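Local atomic coordinates of periplasmic binding protein (Veillonella parvula, PDB entry 4N01), a protein that probably binds a solute in the periplasm and hands it to a membrane transporter, as related periplasmic binding proteins do. Residues L78-K92 / L100-W114. Residues are numbered along the deposited sequence; the frame is centred on the assembly and turned at random.
Sequences LQLGLDDKMAGTAFK and LQAAYDKVKVLSDKW
Thr89 and Val109 pair in parallel at the edge of a five-stranded sheet, where strand 86-90, helix 101-104 and the short, weakly bonded strand 109-111 form a beta-alpha-beta unit. Two backbone bonds join them. Thr89 N donates to Lys108 O (2.9 Å), and Leu110 N to Thr89 O (2.8 Å). The tight part is apolar. With Val107 CG1 anti to the backbone N (chi1 -176°), CG1 lies 3.7 Å from Thr89 CG2 and also touches Met86 CB, while Val107 CG2 meets Asp83 CB. Leu78 forks against helix 101-104: CD2 reaches Ala103 CB, and CD1 meets Tyr104 CB and the near edge of its ring. Waters fill in between Thr89 and Tyr104, and the rim at Lys92 is exposed. Two waters bind Thr89 OG1; one bridges to Tyr104 OH, the other to Val107 O. Extended Lys92 passes Tyr104 OH with its CD and reaches Gln101 OE1 through another water. Farther along the chain, Phe91 points its edge at the face of Trp114 in a T-shaped stack, planes at 66°. An alanine in place of Trp114 would probably leave this edge without its aromatic partner. Lys113 CA makes a CH-pi contact with one Phe91 face, toward its rim, whereas Phe91 CD1 stands over the Trp114 ring, 3.4 Å from Trp114 CE2.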
# COMPACT_ATOMS: atom_id res chain seq x y z
N LEU A 78 -4.17 -9.16 9.66
CA LEU A 78 -3.46 -9.43 10.92
C LEU A 78 -3.66 -8.28 11.92
O LEU A 78 -3.75 -8.50 13.14
CB LEU A 78 -1.97 -9.68 10.66
CG LEU A 78 -1.64 -10.95 9.87
CD1 LEU A 78 -0.17 -10.98 9.49
CD2 LEU A 78 -2.00 -12.22 10.66
N GLN A 79 -3.73 -7.06 11.41
CA GLN A 79 -3.90 -5.89 12.27
C GLN A 79 -5.23 -5.98 13.02
O GLN A 79 -5.32 -5.57 14.18
CB GLN A 79 -3.82 -4.61 11.44
CG GLN A 79 -3.91 -3.31 12.24
CD GLN A 79 -2.69 -3.07 13.10
OE1 GLN A 79 -1.57 -2.95 12.60
NE2 GLN A 79 -2.90 -3.00 14.42
N LEU A 80 -6.24 -6.55 12.36
CA LEU A 80 -7.56 -6.70 12.96
C LEU A 80 -7.65 -7.95 13.84
O LEU A 80 -8.72 -8.29 14.35
CB LEU A 80 -8.66 -6.73 11.89
CG LEU A 80 -8.83 -5.44 11.09
CD1 LEU A 80 -10.02 -5.53 10.13
CD2 LEU A 80 -9.02 -4.28 12.04
N GLY A 81 -6.53 -8.64 14.01
CA GLY A 81 -6.46 -9.81 14.87
C GLY A 81 -7.10 -11.06 14.29
O GLY A 81 -7.62 -11.90 15.02
N LEU A 82 -7.05 -11.20 12.96
CA LEU A 82 -7.82 -12.22 12.28
C LEU A 82 -7.08 -13.52 11.94
O LEU A 82 -7.58 -14.30 11.13
CB LEU A 82 -8.45 -11.64 11.00
CG LEU A 82 -9.46 -10.53 11.28
CD1 LEU A 82 -9.96 -9.95 9.97
CD2 LEU A 82 -10.62 -11.04 12.14
N ASP A 83 -5.93 -13.78 12.54
CA ASP A 83 -5.16 -14.97 12.15
C ASP A 83 -5.93 -16.28 12.33
O ASP A 83 -5.74 -17.21 11.55
CB ASP A 83 -3.79 -15.03 12.84
CG ASP A 83 -3.89 -15.29 14.34
OD1 ASP A 83 -3.78 -14.33 15.12
OD2 ASP A 83 -4.06 -16.46 14.74
N ASP A 84 -6.81 -16.35 13.32
CA ASP A 84 -7.59 -17.58 13.53
C ASP A 84 -8.58 -17.86 12.40
O ASP A 84 -9.03 -19.00 12.23
CB ASP A 84 -8.33 -17.54 14.87
CG ASP A 84 -9.16 -18.80 15.11
OD1 ASP A 84 -8.59 -19.92 15.09
OD2 ASP A 84 -10.40 -18.68 15.29
N LYS A 85 -8.92 -16.82 11.63
CA LYS A 85 -9.87 -16.97 10.53
C LYS A 85 -9.18 -17.17 9.18
O LYS A 85 -9.85 -17.23 8.14
CB LYS A 85 -10.78 -15.74 10.46
CG LYS A 85 -11.52 -15.43 11.76
CD LYS A 85 -12.47 -16.57 12.12
CE LYS A 85 -13.15 -16.31 13.46
NZ LYS A 85 -14.53 -15.77 13.31
N MSE A 86 -7.85 -17.25 9.20
CA MSE A 86 -7.06 -17.26 7.96
C MSE A 86 -6.54 -18.64 7.59
O MSE A 86 -5.87 -19.31 8.39
CB MSE A 86 -5.93 -16.24 8.05
CG MSE A 86 -6.48 -14.84 8.25
SE MSE A 86 -5.16 -13.49 8.66
CE MSE A 86 -4.21 -13.55 6.96
N ALA A 87 -6.87 -19.08 6.38
CA ALA A 87 -6.43 -20.40 5.92
C ALA A 87 -5.12 -20.33 5.13
O ALA A 87 -4.49 -21.35 4.88
CB ALA A 87 -7.51 -21.04 5.08
N GLY A 88 -4.72 -19.13 4.74
CA GLY A 88 -3.47 -19.02 4.01
C GLY A 88 -3.11 -17.61 3.60
O GLY A 88 -3.99 -16.75 3.49
N THR A 89 -1.83 -17.37 3.39
CA THR A 89 -1.37 -16.10 2.83
C THR A 89 -0.46 -16.37 1.63
O THR A 89 0.05 -17.48 1.48
CB THR A 89 -0.56 -15.27 3.83
OG1 THR A 89 0.62 -16.01 4.21
CG2 THR A 89 -1.40 -14.96 5.06
N ALA A 90 -0.25 -15.35 0.81
CA ALA A 90 0.58 -15.52 -0.38
C ALA A 90 1.31 -14.25 -0.74
O ALA A 90 0.96 -13.15 -0.28
CB ALA A 90 -0.26 -15.99 -1.55
N PHE A 91 2.33 -14.41 -1.57
CA PHE A 91 3.04 -13.30 -2.19
C PHE A 91 3.58 -12.26 -1.20
O PHE A 91 3.33 -11.07 -1.34
CB PHE A 91 2.16 -12.65 -3.26
CG PHE A 91 2.91 -12.30 -4.51
CD1 PHE A 91 2.43 -12.69 -5.75
CD2 PHE A 91 4.09 -11.57 -4.44
CE1 PHE A 91 3.12 -12.38 -6.91
CE2 PHE A 91 4.79 -11.25 -5.60
CZ PHE A 91 4.30 -11.65 -6.83
N LYS A 92 4.32 -12.73 -0.20
CA LYS A 92 5.04 -11.81 0.68
C LYS A 92 6.08 -11.06 -0.16
O LYS A 92 6.81 -11.68 -0.94
CB LYS A 92 5.74 -12.60 1.79
CG LYS A 92 6.65 -11.75 2.67
CD LYS A 92 7.25 -12.58 3.81
CE LYS A 92 8.25 -11.74 4.61
NZ LYS A 92 9.28 -12.57 5.29
N LEU A 100 3.28 -7.27 13.57
CA LEU A 100 2.37 -8.30 13.06
C LEU A 100 3.08 -9.62 12.77
O LEU A 100 2.45 -10.59 12.35
CB LEU A 100 1.69 -7.81 11.77
CG LEU A 100 0.92 -6.48 11.87
CD1 LEU A 100 0.34 -6.09 10.51
CD2 LEU A 100 -0.17 -6.60 12.92
N GLN A 101 4.39 -9.67 13.01
CA GLN A 101 5.20 -10.85 12.69
C GLN A 101 4.75 -12.10 13.44
O GLN A 101 4.62 -13.18 12.85
CB GLN A 101 6.68 -10.59 12.97
CG GLN A 101 7.59 -11.77 12.60
CD GLN A 101 7.71 -11.97 11.09
OE1 GLN A 101 8.23 -11.10 10.38
NE2 GLN A 101 7.23 -13.11 10.61
N ALA A 102 4.51 -11.95 14.74
CA ALA A 102 4.08 -13.09 15.54
C ALA A 102 2.72 -13.64 15.09
O ALA A 102 2.52 -14.85 15.11
CB ALA A 102 4.06 -12.74 17.02
N ALA A 103 1.80 -12.76 14.70
CA ALA A 103 0.51 -13.23 14.17
C ALA A 103 0.70 -13.87 12.78
O ALA A 103 0.09 -14.90 12.48
CB ALA A 103 -0.52 -12.10 14.11
N TYR A 104 1.55 -13.26 11.95
CA TYR A 104 1.87 -13.81 10.63
C TYR A 104 2.36 -15.24 10.72
O TYR A 104 2.01 -16.07 9.87
CB TYR A 104 2.95 -12.96 9.94
CG TYR A 104 3.37 -13.47 8.57
CD1 TYR A 104 2.63 -13.17 7.44
CD2 TYR A 104 4.53 -14.23 8.42
CE1 TYR A 104 3.03 -13.61 6.18
CE2 TYR A 104 4.93 -14.69 7.17
CZ TYR A 104 4.17 -14.38 6.05
OH TYR A 104 4.57 -14.82 4.81
N ASP A 105 3.17 -15.53 11.74
CA ASP A 105 3.76 -16.85 11.91
C ASP A 105 2.73 -17.93 12.22
O ASP A 105 3.06 -19.11 12.24
CB ASP A 105 4.83 -16.83 13.01
CG ASP A 105 6.09 -16.10 12.59
OD1 ASP A 105 6.21 -15.78 11.39
OD2 ASP A 105 6.98 -15.88 13.45
N LYS A 106 1.49 -17.54 12.47
CA LYS A 106 0.46 -18.51 12.83
C LYS A 106 -0.33 -18.98 11.61
O LYS A 106 -1.08 -19.98 11.69
CB LYS A 106 -0.47 -17.91 13.90
CG LYS A 106 0.25 -17.61 15.20
CD LYS A 106 -0.68 -17.03 16.25
CE LYS A 106 0.08 -16.68 17.51
NZ LYS A 106 -0.78 -16.00 18.53
N VAL A 107 -0.16 -18.28 10.50
CA VAL A 107 -0.95 -18.55 9.29
C VAL A 107 -0.13 -19.28 8.22
O VAL A 107 1.01 -18.92 7.94
CB VAL A 107 -1.51 -17.25 8.70
CG1 VAL A 107 -2.40 -17.56 7.49
CG2 VAL A 107 -2.30 -16.49 9.76
N LYS A 108 -0.73 -20.31 7.64
CA LYS A 108 -0.10 -21.10 6.58
C LYS A 108 0.27 -20.23 5.37
O LYS A 108 -0.54 -19.44 4.89
CB LYS A 108 -1.05 -22.21 6.15
CG LYS A 108 -0.53 -23.13 5.05
CD LYS A 108 -1.58 -24.21 4.75
CE LYS A 108 -1.08 -25.23 3.74
NZ LYS A 108 0.08 -26.01 4.24
N VAL A 109 1.51 -20.37 4.90
CA VAL A 109 1.96 -19.70 3.69
C VAL A 109 1.74 -20.61 2.48
O VAL A 109 2.31 -21.70 2.42
CB VAL A 109 3.45 -19.33 3.80
CG1 VAL A 109 3.94 -18.74 2.48
CG2 VAL A 109 3.65 -18.35 4.95
N LEU A 110 0.90 -20.18 1.54
CA LEU A 110 0.52 -21.04 0.41
C LEU A 110 1.56 -21.04 -0.69
O LEU A 110 1.75 -22.04 -1.37
CB LEU A 110 -0.83 -20.60 -0.17
CG LEU A 110 -2.03 -20.68 0.79
CD1 LEU A 110 -3.31 -20.25 0.09
CD2 LEU A 110 -2.16 -22.08 1.36
N SER A 111 2.24 -19.91 -0.84
CA SER A 111 3.21 -19.73 -1.91
C SER A 111 4.01 -18.46 -1.66
O SER A 111 3.51 -17.52 -1.04
CB SER A 111 2.50 -19.62 -3.26
OG SER A 111 3.42 -19.30 -4.29
N ASP A 112 5.25 -18.44 -2.14
CA ASP A 112 6.08 -17.24 -2.05
C ASP A 112 5.58 -16.20 -3.05
O ASP A 112 5.81 -15.01 -2.89
CB ASP A 112 7.55 -17.57 -2.30
CG ASP A 112 8.09 -18.60 -1.32
OD1 ASP A 112 8.99 -19.38 -1.71
OD2 ASP A 112 7.61 -18.62 -0.17
N LYS A 113 4.91 -16.68 -4.10
CA LYS A 113 4.18 -15.80 -5.02
C LYS A 113 2.69 -16.11 -4.93
O LYS A 113 2.14 -16.16 -3.83
CB LYS A 113 4.70 -15.96 -6.45
CG LYS A 113 6.08 -15.36 -6.68
CD LYS A 113 6.50 -15.47 -8.14
CE LYS A 113 7.89 -14.88 -8.36
NZ LYS A 113 8.45 -15.24 -9.69
N TRP A 114 2.03 -16.31 -6.07
CA TRP A 114 0.63 -16.76 -6.03
C TRP A 114 0.54 -18.27 -6.16
O TRP A 114 1.25 -18.87 -6.97
CB TRP A 114 -0.20 -16.08 -7.12
CG TRP A 114 -0.44 -14.63 -6.88
CD1 TRP A 114 -0.95 -14.05 -5.74
CD2 TRP A 114 -0.22 -13.56 -7.80
NE1 TRP A 114 -1.04 -12.69 -5.90
CE2 TRP A 114 -0.60 -12.36 -7.16
CE3 TRP A 114 0.27 -13.51 -9.12
CZ2 TRP A 114 -0.50 -11.12 -7.79
CZ3 TRP A 114 0.36 -12.28 -9.74
CH2 TRP A 114 -0.02 -11.10 -9.07
O HOH W 1 -3.50 -20.78 8.29
O HOH W 2 2.81 -14.68 2.79
O HOH W 3 1.30 -16.40 6.66
O HOH W 4 4.36 -15.55 0.70
O HOH W 5 9.22 -10.88 7.90
O HOH W 6 8.36 -14.20 8.04